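Local coordinates for protein phenylalanyl-tRNA synthetase beta chain (Pyrococcus horikoshii, PDB 2CXI) that forms, with the alpha subunit, the tetrameric ligase that charges tRNA(Phe) with phenylalanine, and here appears as an N-terminal fragment that includes the amino acid-editing domain, at residues 249-254 and 276-281; 65-70 and 309-314; 177-182 and 210-215; 98-103 and 198-203; 6-11 and 19-24. One frame throughout, in Å; residues are numbered along the deposited sequence.

Interaction 1 (249-254 and 276-281); sequences VMVTAL and PDLTPK
V251 and T252, neighbours on helix 240-255, meet P276 and L278 of the loop that leaves strand 272-275 and leads into strand 281-286. The contact thus ties a helix of the editing (B3/4) domain to the link running into the small antiparallel sheet of the B5 region, and it illustrates how a connector can be packed against a helix through a few aliphatic carbons.

Across the gap everything is apolar. V251 holds CG2 between its backbone N and carbonyl carbon, and from there the methyl serves two partners, P276 CG at 4.2 Å and L278 CD1 at the same distance. The side chains of T252 and L278 run antiparallel alongside one another, and T252 CG2 faces both leucine methyls, 4.1 Å from L278 CD1. The same torsion (chi1 59°) that sends T252 OG1 back to N248 O, one turn earlier in the helix, brings CG2 to L278. Y82 packs on both T252 and L278, while A107 of strand 103-110 touches V251 and P276. A cis peptide bond precedes P276.

Within the loop, D277 and T279 form an Asx turn: D277 OD1 accepts from T279 N at 3.0 Å, met on its anti side 32° out of the carboxylate plane, and its syn lone pair takes the hydroxyl T279 OG1 at 2.7 Å.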
# COMPACT_ATOMS: atom_id res chain seq x y z
N VAL A 249 28.25 11.33 11.06
CA VAL A 249 29.62 11.10 10.62
C VAL A 249 29.63 10.18 9.35
O VAL A 249 30.26 10.51 8.35
CB VAL A 249 30.49 10.54 11.79
CG1 VAL A 249 31.84 9.98 11.26
CG2 VAL A 249 30.70 11.64 12.87
N MSE A 250 28.93 9.05 9.40
CA MSE A 250 28.87 8.09 8.27
C MSE A 250 28.38 8.74 6.99
O MSE A 250 28.99 8.58 5.93
CB MSE A 250 27.96 6.88 8.58
CG MSE A 250 28.44 5.92 9.66
SE MSE A 250 30.23 5.06 9.22
CE MSE A 250 30.01 4.71 7.36
N VAL A 251 27.23 9.42 7.05
CA VAL A 251 26.65 9.99 5.82
C VAL A 251 27.44 11.19 5.26
O VAL A 251 27.47 11.37 4.05
CB VAL A 251 25.13 10.39 5.99
CG1 VAL A 251 24.30 9.20 6.51
CG2 VAL A 251 24.94 11.60 6.92
N THR A 252 28.03 12.02 6.12
CA THR A 252 28.85 13.11 5.62
C THR A 252 30.17 12.60 5.05
O THR A 252 30.67 13.18 4.09
CB THR A 252 29.07 14.26 6.64
OG1 THR A 252 29.69 13.76 7.83
CG2 THR A 252 27.68 14.85 7.12
N ALA A 253 30.71 11.52 5.59
CA ALA A 253 31.88 10.92 4.94
C ALA A 253 31.53 10.48 3.50
O ALA A 253 32.28 10.75 2.55
CB ALA A 253 32.41 9.75 5.77
N LEU A 254 30.38 9.82 3.34
CA LEU A 254 29.91 9.39 2.01
C LEU A 254 29.54 10.54 1.08
O LEU A 254 29.78 10.48 -0.14
CB LEU A 254 28.78 8.34 2.15
CG LEU A 254 29.14 6.99 2.78
CD1 LEU A 254 27.93 6.05 2.92
CD2 LEU A 254 30.30 6.29 2.01
N PRO A 276 18.90 11.16 8.46
CA PRO A 276 19.66 11.99 9.41
C PRO A 276 19.13 13.41 9.47
O PRO A 276 18.47 13.91 8.53
CB PRO A 276 21.08 12.03 8.80
CG PRO A 276 20.80 11.98 7.26
CD PRO A 276 19.61 11.01 7.16
N ASP A 277 19.41 14.06 10.58
CA ASP A 277 19.14 15.49 10.70
C ASP A 277 20.46 16.22 10.70
O ASP A 277 21.18 16.17 11.69
CB ASP A 277 18.42 15.73 12.02
CG ASP A 277 18.09 17.21 12.27
OD1 ASP A 277 18.46 18.12 11.48
OD2 ASP A 277 17.45 17.53 13.28
N LEU A 278 20.77 16.92 9.61
CA LEU A 278 22.06 17.58 9.49
C LEU A 278 21.94 19.10 9.66
O LEU A 278 22.80 19.84 9.21
CB LEU A 278 22.70 17.23 8.17
CG LEU A 278 23.08 15.75 8.01
CD1 LEU A 278 23.70 15.61 6.62
CD2 LEU A 278 24.10 15.25 9.06
N THR A 279 20.86 19.55 10.33
CA THR A 279 20.73 20.97 10.69
C THR A 279 21.99 21.43 11.45
O THR A 279 22.36 20.82 12.47
CB THR A 279 19.53 21.12 11.63
OG1 THR A 279 18.35 20.73 10.93
CG2 THR A 279 19.30 22.59 12.02
N PRO A 280 22.64 22.51 11.00
CA PRO A 280 23.85 22.98 11.67
C PRO A 280 23.59 23.20 13.15
O PRO A 280 22.47 23.55 13.54
CB PRO A 280 24.22 24.27 10.91
CG PRO A 280 23.55 24.10 9.57
CD PRO A 280 22.30 23.34 9.83
N LYS A 281 24.57 22.91 13.98
CA LYS A 281 24.46 23.24 15.40
C LYS A 281 24.92 24.67 15.69
O LYS A 281 25.61 25.30 14.88
CB LYS A 281 25.17 22.23 16.24
CG LYS A 281 24.59 20.81 16.10
CD LYS A 281 25.56 19.81 16.69
CE LYS A 281 24.98 18.41 16.75
NZ LYS A 281 25.73 17.63 17.78

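Interaction 2 (65-70 and 309-314); sequences VARQIK and KMMYEV
The guanidinium of R67 has the selenium of M311 lying obliquely beside it, and F328 makes a cation-pi contact with the same group. The second flat group, the amide of Q68, meets M311 through its oxygen: Q68 OE1 approaches the methyl M311 CE to 3.3 Å. Both side chains cross the selenomethionine at about a right angle, so that M311 ends against two consecutive residues of helix 62-72.

The closest touch to R67 is made by the aliphatic part of its chain, M311 SE lying 4.1 Å from R67 CG. M311 runs straight from CB and then bends at its last torsion (chi3 -62°), which turns CE aside toward the glutamine while the selenium stays with the arginine. Q68 itself is somewhat strained, its chi1 of -124° lying away from any staggered position.

M311 owes its place to a Schellman motif that closes helix 300-309 before strand 313-317; here N-terminal helix 62-72 packs on the B5 domain. With a positive phi of 79°, it is the C-prime residue, and the backbone N atoms of M311 and Y312 turn back to carbonyls in the last turn of that helix.

A water joins the segments by a second route, donating to M310 O at 2.9 Å and, weakly, to Q68 OE1 at 3.5 Å. Beyond the Schellman turn lies helix 335-346, on which M310 packs; there Y312 OH bonds to D341 OD2. D341 is a predicted ligand of a magnesium ion shared with the alpha subunit, its side chain about 8 Å from that of M311.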
# COMPACT_ATOMS: atom_id res chain seq x y z
N VAL A 65 39.60 13.47 7.18
CA VAL A 65 40.95 14.05 7.09
C VAL A 65 41.11 15.02 5.89
O VAL A 65 41.61 16.16 6.02
CB VAL A 65 42.01 12.92 7.05
CG1 VAL A 65 43.44 13.51 6.80
CG2 VAL A 65 41.98 12.16 8.34
N ALA A 66 40.65 14.56 4.71
CA ALA A 66 40.68 15.34 3.48
C ALA A 66 39.84 16.59 3.65
O ALA A 66 40.19 17.66 3.19
CB ALA A 66 40.16 14.50 2.32
N ARG A 67 38.70 16.44 4.32
CA ARG A 67 37.80 17.58 4.51
C ARG A 67 38.53 18.65 5.34
O ARG A 67 38.61 19.79 4.92
CB ARG A 67 36.51 17.10 5.21
CG ARG A 67 35.34 18.13 5.30
CD ARG A 67 34.04 17.39 5.68
NE ARG A 67 34.26 16.66 6.93
CZ ARG A 67 33.68 15.51 7.27
NH1 ARG A 67 32.80 14.89 6.47
NH2 ARG A 67 33.99 14.98 8.45
N GLN A 68 39.13 18.26 6.46
CA GLN A 68 39.89 19.21 7.26
C GLN A 68 40.98 19.89 6.49
O GLN A 68 41.15 21.12 6.59
CB GLN A 68 40.59 18.53 8.42
CG GLN A 68 40.21 19.17 9.66
CD GLN A 68 39.02 18.43 10.07
OE1 GLN A 68 38.07 18.98 10.63
NE2 GLN A 68 39.03 17.14 9.73
N ILE A 69 41.76 19.10 5.77
CA ILE A 69 42.84 19.66 4.95
C ILE A 69 42.31 20.64 3.90
O ILE A 69 42.94 21.67 3.66
CB ILE A 69 43.70 18.52 4.36
CG1 ILE A 69 44.42 17.81 5.51
CG2 ILE A 69 44.74 19.05 3.32
CD1 ILE A 69 45.03 16.44 5.07
N LYS A 70 41.20 20.31 3.25
CA LYS A 70 40.63 21.24 2.25
C LYS A 70 40.33 22.60 2.90
O LYS A 70 40.60 23.65 2.30
CB LYS A 70 39.35 20.67 1.58
CG LYS A 70 39.67 19.62 0.46
CD LYS A 70 38.44 19.25 -0.35
CE LYS A 70 37.48 18.39 0.46
NZ LYS A 70 36.48 17.76 -0.51
N LYS A 309 37.97 28.68 8.63
CA LYS A 309 38.87 27.56 8.33
C LYS A 309 38.59 26.32 9.17
O LYS A 309 39.05 25.26 8.84
CB LYS A 309 40.35 27.95 8.54
CG LYS A 309 40.91 28.94 7.54
CD LYS A 309 42.31 29.40 7.94
CE LYS A 309 42.78 30.53 7.00
NZ LYS A 309 44.24 30.80 7.18
N MSE A 310 37.88 26.49 10.29
CA MSE A 310 37.54 25.39 11.22
C MSE A 310 36.10 24.92 11.00
O MSE A 310 35.55 24.15 11.79
CB MSE A 310 37.77 25.84 12.66
CG MSE A 310 39.21 26.27 12.91
SE MSE A 310 40.45 24.72 12.50
CE MSE A 310 39.98 23.47 13.99
N MSE A 311 35.54 25.37 9.89
CA MSE A 311 34.24 24.91 9.38
C MSE A 311 33.05 25.54 10.09
O MSE A 311 31.94 24.99 10.06
CB MSE A 311 34.12 23.38 9.37
CG MSE A 311 35.24 22.70 8.56
SE MSE A 311 34.99 20.79 8.40
CE MSE A 311 35.08 20.35 10.12
N TYR A 312 33.26 26.73 10.66
CA TYR A 312 32.14 27.45 11.29
C TYR A 312 31.53 28.46 10.34
O TYR A 312 32.23 29.11 9.57
CB TYR A 312 32.53 28.23 12.56
CG TYR A 312 32.97 27.44 13.76
CD1 TYR A 312 32.07 27.15 14.81
CD2 TYR A 312 34.30 27.04 13.88
CE1 TYR A 312 32.50 26.44 15.94
CE2 TYR A 312 34.73 26.33 15.01
CZ TYR A 312 33.85 26.06 16.02
OH TYR A 312 34.30 25.37 17.13
N GLU A 313 30.22 28.65 10.46
CA GLU A 313 29.60 29.86 9.97
C GLU A 313 29.69 30.88 11.07
O GLU A 313 29.49 30.55 12.24
CB GLU A 313 28.14 29.66 9.55
CG GLU A 313 27.47 30.96 9.13
CD GLU A 313 26.00 30.76 8.85
OE1 GLU A 313 25.68 30.21 7.78
OE2 GLU A 313 25.18 31.15 9.71
N VAL A 314 30.00 32.12 10.72
CA VAL A 314 30.28 33.15 11.72
C VAL A 314 29.55 34.45 11.32
O VAL A 314 29.76 34.97 10.22
CB VAL A 314 31.81 33.49 11.79
CG1 VAL A 314 32.06 34.55 12.86
CG2 VAL A 314 32.68 32.24 12.02
O HOH W 1 37.05 21.74 12.45

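Interaction 3 (177-182 and 210-215); sequences EEILEK and LSMPPI
L180 and I215 bring the backbones of helix 176-182 and the turn after strand 209-212 nearest to each other, with 8.0 Å between L180 CA and I215 CA. The gap is bridged by four apolar side chains, all buried. M212, a selenomethionine, supplies the longest arm: CG is anti to the backbone N (chi1 170°), the chain continues straight to the selenium, and a bend at chi3 then swings the methyl CE between two helix residues. I179 and M212 meet end to end, I179 CG2 standing 3.7 Å from M212 CE. L180 comes in obliquely, with its CD2 3.8 Å from the same methyl.

In the editing domain this joins a short helix to one strand of the large mixed sheet. That strand carries a classic beta bulge, where L210 and S211 both face L202, and it ends in a type VI beta turn, with a cis peptide before P214 and I215 N bonded to M212 O at 2.7 Å. The turn puts I215 beside M212.

L180 CD2 therefore has a second partner, crossed at about a right angle: I215 CG1 at 4.0 Å. R137 NH1 binds the carbonyl oxygens of P214 and I215.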
# COMPACT_ATOMS: atom_id res chain seq x y z
N GLU A 177 19.99 -18.03 18.74
CA GLU A 177 20.70 -18.74 19.79
C GLU A 177 22.00 -19.40 19.33
O GLU A 177 23.06 -19.19 19.92
CB GLU A 177 19.74 -19.76 20.41
CG GLU A 177 19.08 -19.24 21.65
CD GLU A 177 20.13 -18.82 22.66
OE1 GLU A 177 20.16 -17.63 23.03
OE2 GLU A 177 20.97 -19.68 23.02
N GLU A 178 21.92 -20.18 18.24
CA GLU A 178 23.08 -20.86 17.68
C GLU A 178 24.13 -19.88 17.18
O GLU A 178 25.33 -20.16 17.28
CB GLU A 178 22.68 -21.78 16.52
CG GLU A 178 21.74 -22.90 16.96
CD GLU A 178 21.31 -23.81 15.83
OE1 GLU A 178 20.97 -23.33 14.71
OE2 GLU A 178 21.28 -25.04 16.08
N ILE A 179 23.69 -18.75 16.63
CA ILE A 179 24.64 -17.73 16.17
C ILE A 179 25.43 -17.17 17.35
O ILE A 179 26.66 -17.05 17.28
CB ILE A 179 23.93 -16.61 15.36
CG1 ILE A 179 23.22 -17.20 14.11
CG2 ILE A 179 24.94 -15.53 14.96
CD1 ILE A 179 22.32 -16.14 13.33
N LEU A 180 24.74 -16.81 18.44
CA LEU A 180 25.43 -16.31 19.66
C LEU A 180 26.46 -17.31 20.18
O LEU A 180 27.55 -16.94 20.59
CB LEU A 180 24.44 -15.96 20.76
CG LEU A 180 23.51 -14.77 20.48
CD1 LEU A 180 22.97 -14.25 21.77
CD2 LEU A 180 24.27 -13.64 19.76
N GLU A 181 26.11 -18.59 20.09
CA GLU A 181 26.97 -19.68 20.55
C GLU A 181 28.15 -19.96 19.62
O GLU A 181 29.29 -20.03 20.05
CB GLU A 181 26.10 -20.93 20.73
CG GLU A 181 26.75 -22.10 21.44
CD GLU A 181 26.08 -23.43 21.10
OE1 GLU A 181 24.90 -23.44 20.64
OE2 GLU A 181 26.75 -24.49 21.27
N LYS A 182 27.88 -20.10 18.32
CA LYS A 182 28.87 -20.57 17.34
C LYS A 182 29.66 -19.51 16.57
O LYS A 182 30.81 -19.74 16.21
CB LYS A 182 28.16 -21.45 16.29
CG LYS A 182 27.56 -22.71 16.86
CD LYS A 182 28.68 -23.69 17.25
CE LYS A 182 28.45 -24.27 18.63
NZ LYS A 182 27.16 -25.04 18.66
N LEU A 210 18.56 -8.59 7.43
CA LEU A 210 19.76 -7.79 7.22
C LEU A 210 20.86 -8.11 8.22
O LEU A 210 22.00 -8.34 7.82
CB LEU A 210 19.41 -6.29 7.28
CG LEU A 210 18.85 -5.67 6.01
CD1 LEU A 210 17.38 -6.16 5.79
CD2 LEU A 210 18.92 -4.14 6.18
N SER A 211 20.51 -8.12 9.52
CA SER A 211 21.51 -8.29 10.56
C SER A 211 20.82 -8.58 11.90
O SER A 211 19.60 -8.43 12.03
CB SER A 211 22.35 -7.00 10.68
OG SER A 211 21.55 -5.94 11.25
N MSE A 212 21.62 -9.01 12.88
CA MSE A 212 21.17 -8.99 14.25
C MSE A 212 22.03 -8.00 15.04
O MSE A 212 23.12 -8.38 15.50
CB MSE A 212 21.29 -10.41 14.85
CG MSE A 212 21.09 -10.45 16.35
SE MSE A 212 21.01 -12.31 17.07
CE MSE A 212 22.59 -13.00 16.39
N PRO A 213 21.62 -6.71 15.17
CA PRO A 213 22.42 -5.77 15.98
C PRO A 213 22.55 -6.23 17.45
O PRO A 213 21.59 -6.81 18.00
CB PRO A 213 21.64 -4.46 15.88
CG PRO A 213 20.86 -4.58 14.57
CD PRO A 213 20.45 -6.06 14.56
N PRO A 214 23.69 -6.01 18.09
CA PRO A 214 24.91 -5.44 17.51
C PRO A 214 25.94 -6.53 17.21
O PRO A 214 27.15 -6.31 17.43
CB PRO A 214 25.43 -4.58 18.67
CG PRO A 214 25.10 -5.42 19.92
CD PRO A 214 23.82 -6.20 19.55
N ILE A 215 25.48 -7.67 16.72
CA ILE A 215 26.27 -8.91 16.65
C ILE A 215 26.90 -9.16 15.27
O ILE A 215 28.12 -9.18 15.15
CB ILE A 215 25.40 -10.12 17.09
CG1 ILE A 215 24.79 -9.89 18.50
CG2 ILE A 215 26.22 -11.47 17.00
CD1 ILE A 215 25.85 -9.64 19.66

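Interaction 4 (98-103 and 198-203); sequences KDIRPY and FYPLLI
I100 opens the contact by laying its two branches against F198 and P200. CG2, anti to the backbone N, lies 3.9 Å from P200 CG. The longer branch, CG1 followed by CD1, heads for F198 instead, where CD1 is 4.1 Å from F198 CB and sits at the edge of the aromatic ring, near its plane. Both branches also press on F198 O, with I100 CG2 and I100 CD1 each 3.7 Å away. Cutting I100 back to an alanine is likely to strip P200 and the backbone of F198 of their apolar cover and open a gap beside the phenylalanine.

R101 follows, and it contributes only its first carbon, R101 CB lying 4.0 Å from P200 CG. The rest of its chain runs out extended (chi2 170°, chi3 -173°) to polar partners: the guanidinium is held by R137 O, R138 O and T236 OG1.

Here the loop between strands 84-93 and 103-110 rests on another strand of the same mixed sheet, in the editing domain. The proline has no N-H to offer, and its ring carbons CG and CD are what face I100 and R101. F198 O, buried against I100 with no polar partner in the model, probably carries a small desolvation cost.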
# COMPACT_ATOMS: atom_id res chain seq x y z
N LYS A 98 12.93 -1.69 23.95
CA LYS A 98 13.22 -0.56 24.86
C LYS A 98 14.28 -0.85 25.92
O LYS A 98 15.11 0.02 26.19
CB LYS A 98 11.95 -0.01 25.52
CG LYS A 98 12.16 1.27 26.39
CD LYS A 98 12.71 2.47 25.57
CE LYS A 98 12.74 3.73 26.43
NZ LYS A 98 13.52 4.88 25.81
N ASP A 99 14.28 -2.06 26.46
CA ASP A 99 15.23 -2.42 27.50
C ASP A 99 16.20 -3.46 26.96
O ASP A 99 16.86 -4.17 27.72
CB ASP A 99 14.49 -2.93 28.75
CG ASP A 99 15.36 -2.94 30.00
OD1 ASP A 99 16.27 -2.06 30.14
OD2 ASP A 99 15.21 -3.82 30.89
N ILE A 100 16.31 -3.55 25.63
CA ILE A 100 17.23 -4.51 25.01
C ILE A 100 18.28 -3.80 24.14
O ILE A 100 19.51 -4.03 24.31
CB ILE A 100 16.42 -5.59 24.17
CG1 ILE A 100 15.41 -6.33 25.07
CG2 ILE A 100 17.38 -6.55 23.40
CD1 ILE A 100 14.39 -7.21 24.32
N ARG A 101 17.80 -2.95 23.22
CA ARG A 101 18.69 -2.09 22.42
C ARG A 101 17.80 -1.00 21.77
O ARG A 101 17.39 -1.13 20.61
CB ARG A 101 19.49 -2.90 21.39
CG ARG A 101 20.64 -2.10 20.72
CD ARG A 101 21.60 -2.96 19.86
NE ARG A 101 22.74 -2.13 19.43
CZ ARG A 101 23.78 -1.80 20.20
NH1 ARG A 101 24.72 -0.98 19.72
NH2 ARG A 101 23.89 -2.27 21.46
N PRO A 102 17.43 0.02 22.56
CA PRO A 102 16.22 0.81 22.27
C PRO A 102 16.20 1.61 20.97
O PRO A 102 15.14 1.67 20.35
CB PRO A 102 16.11 1.75 23.49
CG PRO A 102 17.50 1.77 24.12
CD PRO A 102 18.06 0.41 23.84
N TYR A 103 17.33 2.20 20.55
CA TYR A 103 17.33 3.17 19.43
C TYR A 103 17.97 2.66 18.17
O TYR A 103 19.00 2.01 18.23
CB TYR A 103 18.00 4.51 19.83
CG TYR A 103 17.29 5.13 21.00
CD1 TYR A 103 16.01 5.70 20.84
CD2 TYR A 103 17.87 5.12 22.28
CE1 TYR A 103 15.33 6.25 21.95
CE2 TYR A 103 17.21 5.67 23.38
CZ TYR A 103 15.94 6.23 23.20
OH TYR A 103 15.29 6.77 24.28
N PHE A 198 14.29 -11.38 24.16
CA PHE A 198 14.29 -11.31 22.69
C PHE A 198 15.62 -10.72 22.22
O PHE A 198 16.30 -10.02 22.98
CB PHE A 198 13.14 -10.46 22.18
CG PHE A 198 11.79 -10.90 22.66
CD1 PHE A 198 11.29 -12.16 22.31
CD2 PHE A 198 11.03 -10.08 23.49
CE1 PHE A 198 10.04 -12.59 22.80
CE2 PHE A 198 9.76 -10.49 23.97
CZ PHE A 198 9.27 -11.75 23.61
N TYR A 199 16.01 -11.03 20.98
CA TYR A 199 17.22 -10.39 20.39
C TYR A 199 16.82 -9.40 19.29
O TYR A 199 15.80 -9.63 18.60
CB TYR A 199 18.21 -11.42 19.84
CG TYR A 199 18.67 -12.48 20.82
CD1 TYR A 199 18.74 -12.23 22.20
CD2 TYR A 199 19.06 -13.74 20.36
CE1 TYR A 199 19.17 -13.20 23.09
CE2 TYR A 199 19.50 -14.72 21.24
CZ TYR A 199 19.54 -14.44 22.61
OH TYR A 199 19.99 -15.39 23.48
N PRO A 200 17.57 -8.31 19.14
CA PRO A 200 17.24 -7.32 18.10
C PRO A 200 17.50 -7.95 16.72
O PRO A 200 18.51 -8.64 16.53
CB PRO A 200 18.24 -6.16 18.36
CG PRO A 200 18.85 -6.44 19.74
CD PRO A 200 18.78 -7.93 19.90
N LEU A 201 16.58 -7.71 15.80
CA LEU A 201 16.75 -8.18 14.44
C LEU A 201 16.36 -7.04 13.48
O LEU A 201 15.36 -6.36 13.68
CB LEU A 201 15.87 -9.42 14.21
CG LEU A 201 16.39 -10.47 13.24
CD1 LEU A 201 17.74 -11.02 13.75
CD2 LEU A 201 15.36 -11.61 13.14
N LEU A 202 17.17 -6.85 12.45
CA LEU A 202 16.86 -5.89 11.38
C LEU A 202 16.44 -6.69 10.14
O LEU A 202 17.23 -7.45 9.61
CB LEU A 202 18.12 -5.06 11.06
CG LEU A 202 17.97 -3.85 10.12
CD1 LEU A 202 16.88 -2.79 10.61
CD2 LEU A 202 19.36 -3.23 9.83
N ILE A 203 15.20 -6.52 9.70
CA ILE A 203 14.58 -7.43 8.74
C ILE A 203 13.74 -6.66 7.72
O ILE A 203 13.15 -5.59 8.07
CB ILE A 203 13.74 -8.53 9.50
CG1 ILE A 203 13.16 -9.57 8.52
CG2 ILE A 203 12.58 -7.96 10.24
CD1 ILE A 203 12.77 -10.90 9.21

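Interaction 5 (6-11 and 19-24); sequences VSKSDL and FSIEEW
K8 and L11, one turn apart on helix 8-15, both lean on the indole of W24 on helix 21-30. Helix 8-15, which follows strand 3-7 of the N-terminal three-stranded antiparallel sheet, thus packs against the next helix, and each begins with a serine N-cap: S7 OG accepts from D10 N, while S20 and E23 form a capping box, E23 N bonding to S20 OG at 3.1 Å and S20 N to E23 OE1 at 3.0 Å.

Lysine and tryptophan cross obliquely. K8 is extended as far as CE, so its aliphatic arm passes the pyrrole end of W24, with K8 CE 3.8 Å from W24 CD1. L11 meets the far end of the same ring system, also obliquely, L11 CG lying 3.7 Å from W24 CH2. F19 approaches one face of the indole, its CG above the plane but offset toward the rim, and F47 adds an edge-to-face contact. Replacing W24 by an alanine would probably leave the lysine arm and L11 without a common surface and deprive E12 of the indole N-H that it binds.

I21 closes in from another direction, its CD1 4.0 Å from K8 CE. E12 OE2 links the polar groups, accepting from W24 NE1 and F19 N and forming a salt bridge with K8 NZ. The lysine chain reaches this position by turning at its last torsion (chi4 -70°). K8 NZ also makes a weak bond of 3.2 Å to F19 O, and a water reinforces it, accepting from K8 NZ at 2.7 Å and donating to F19 O at 3.1 Å.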
# COMPACT_ATOMS: atom_id res chain seq x y z
N VAL A 6 45.04 4.68 5.73
CA VAL A 6 44.49 5.37 4.59
C VAL A 6 45.43 5.25 3.38
O VAL A 6 46.67 5.07 3.51
CB VAL A 6 44.22 6.87 4.86
CG1 VAL A 6 43.11 7.08 5.94
CG2 VAL A 6 45.49 7.61 5.28
N SER A 7 44.83 5.40 2.20
CA SER A 7 45.60 5.43 0.99
C SER A 7 45.96 6.84 0.58
O SER A 7 45.10 7.72 0.57
CB SER A 7 44.89 4.61 -0.12
OG SER A 7 45.13 5.15 -1.38
N LYS A 8 47.25 7.07 0.28
CA LYS A 8 47.69 8.41 -0.15
C LYS A 8 46.90 8.90 -1.36
O LYS A 8 46.53 10.08 -1.42
CB LYS A 8 49.19 8.45 -0.47
CG LYS A 8 49.72 9.83 -0.97
CD LYS A 8 51.27 9.70 -1.20
CE LYS A 8 51.92 11.04 -1.64
NZ LYS A 8 51.55 11.47 -3.05
N SER A 9 46.69 8.02 -2.34
CA SER A 9 45.97 8.45 -3.57
C SER A 9 44.46 8.69 -3.25
O SER A 9 43.82 9.55 -3.88
CB SER A 9 46.17 7.45 -4.72
OG SER A 9 45.50 6.22 -4.44
N ASP A 10 43.92 7.96 -2.28
CA ASP A 10 42.51 8.20 -1.87
C ASP A 10 42.40 9.61 -1.28
O ASP A 10 41.53 10.37 -1.66
CB ASP A 10 42.04 7.13 -0.89
CG ASP A 10 40.56 7.23 -0.55
OD1 ASP A 10 39.75 7.51 -1.46
OD2 ASP A 10 40.10 6.99 0.60
N LEU A 11 43.30 9.97 -0.35
CA LEU A 11 43.31 11.33 0.22
C LEU A 11 43.43 12.42 -0.84
O LEU A 11 42.67 13.42 -0.83
CB LEU A 11 44.52 11.45 1.16
CG LEU A 11 44.52 11.19 2.67
CD1 LEU A 11 43.23 11.13 3.50
CD2 LEU A 11 45.66 10.30 3.17
N PHE A 19 50.54 15.94 -3.11
CA PHE A 19 51.56 16.56 -2.26
C PHE A 19 52.72 15.60 -2.08
O PHE A 19 52.54 14.37 -2.07
CB PHE A 19 51.02 16.92 -0.88
CG PHE A 19 49.76 17.71 -0.90
CD1 PHE A 19 49.80 19.10 -0.86
CD2 PHE A 19 48.53 17.07 -0.93
CE1 PHE A 19 48.61 19.85 -0.86
CE2 PHE A 19 47.35 17.82 -0.94
CZ PHE A 19 47.40 19.20 -0.91
N SER A 20 53.93 16.14 -1.91
CA SER A 20 55.04 15.22 -1.56
C SER A 20 54.86 14.65 -0.15
O SER A 20 54.04 15.14 0.65
CB SER A 20 56.37 15.95 -1.62
OG SER A 20 56.37 16.97 -0.66
N ILE A 21 55.62 13.59 0.14
CA ILE A 21 55.67 13.05 1.49
C ILE A 21 56.12 14.13 2.50
O ILE A 21 55.57 14.24 3.61
CB ILE A 21 56.59 11.81 1.56
CG1 ILE A 21 56.01 10.66 0.70
CG2 ILE A 21 56.81 11.40 3.01
CD1 ILE A 21 54.61 10.15 1.16
N GLU A 22 57.09 14.95 2.10
CA GLU A 22 57.56 16.01 2.97
C GLU A 22 56.44 17.04 3.28
O GLU A 22 56.32 17.50 4.41
CB GLU A 22 58.82 16.70 2.40
CG GLU A 22 59.25 17.92 3.20
CD GLU A 22 60.61 18.50 2.77
OE1 GLU A 22 61.31 17.87 1.97
OE2 GLU A 22 60.95 19.59 3.24
N GLU A 23 55.62 17.37 2.29
CA GLU A 23 54.46 18.26 2.51
C GLU A 23 53.35 17.59 3.36
O GLU A 23 52.69 18.26 4.18
CB GLU A 23 53.88 18.70 1.17
CG GLU A 23 54.77 19.69 0.42
CD GLU A 23 54.30 20.00 -0.99
OE1 GLU A 23 53.79 19.09 -1.65
OE2 GLU A 23 54.47 21.16 -1.43
N TRP A 24 53.19 16.28 3.19
CA TRP A 24 52.22 15.47 3.97
C TRP A 24 52.47 15.53 5.47
O TRP A 24 51.54 15.44 6.27
CB TRP A 24 52.14 14.02 3.45
CG TRP A 24 51.02 13.87 2.40
CD1 TRP A 24 51.15 13.69 1.04
CD2 TRP A 24 49.61 13.95 2.66
NE1 TRP A 24 49.90 13.62 0.45
CE2 TRP A 24 48.94 13.82 1.41
CE3 TRP A 24 48.85 14.19 3.82
CZ2 TRP A 24 47.54 13.86 1.30
CZ3 TRP A 24 47.44 14.21 3.71
CH2 TRP A 24 46.81 14.07 2.45
O HOH W 2 53.18 12.93 -4.71

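How the interactions relate
Interactions 5, 2 and 1 touch in series; interactions 3 and 4 form a separate pair, nearest atoms about 13 Å from interaction 1. Interaction 5 closes first along the chain; interaction 2 then opens at 65-70 and closes only at 309-314, enclosing the other three. Interactions 3 and 4 alternate in sequence, lie 12 Å apart between centres and share the mixed sheet of the editing domain through neighbouring strands 199-204 and 209-212. Interactions 2 and 5 meet where I69 packs on W24, while R67 of interaction 2 touches T252 of interaction 1. Interactions 4 and 5 are 42 Å apart, on opposite sides of the chain's centre. N-terminal helices, editing domain and B5 region are thus held together.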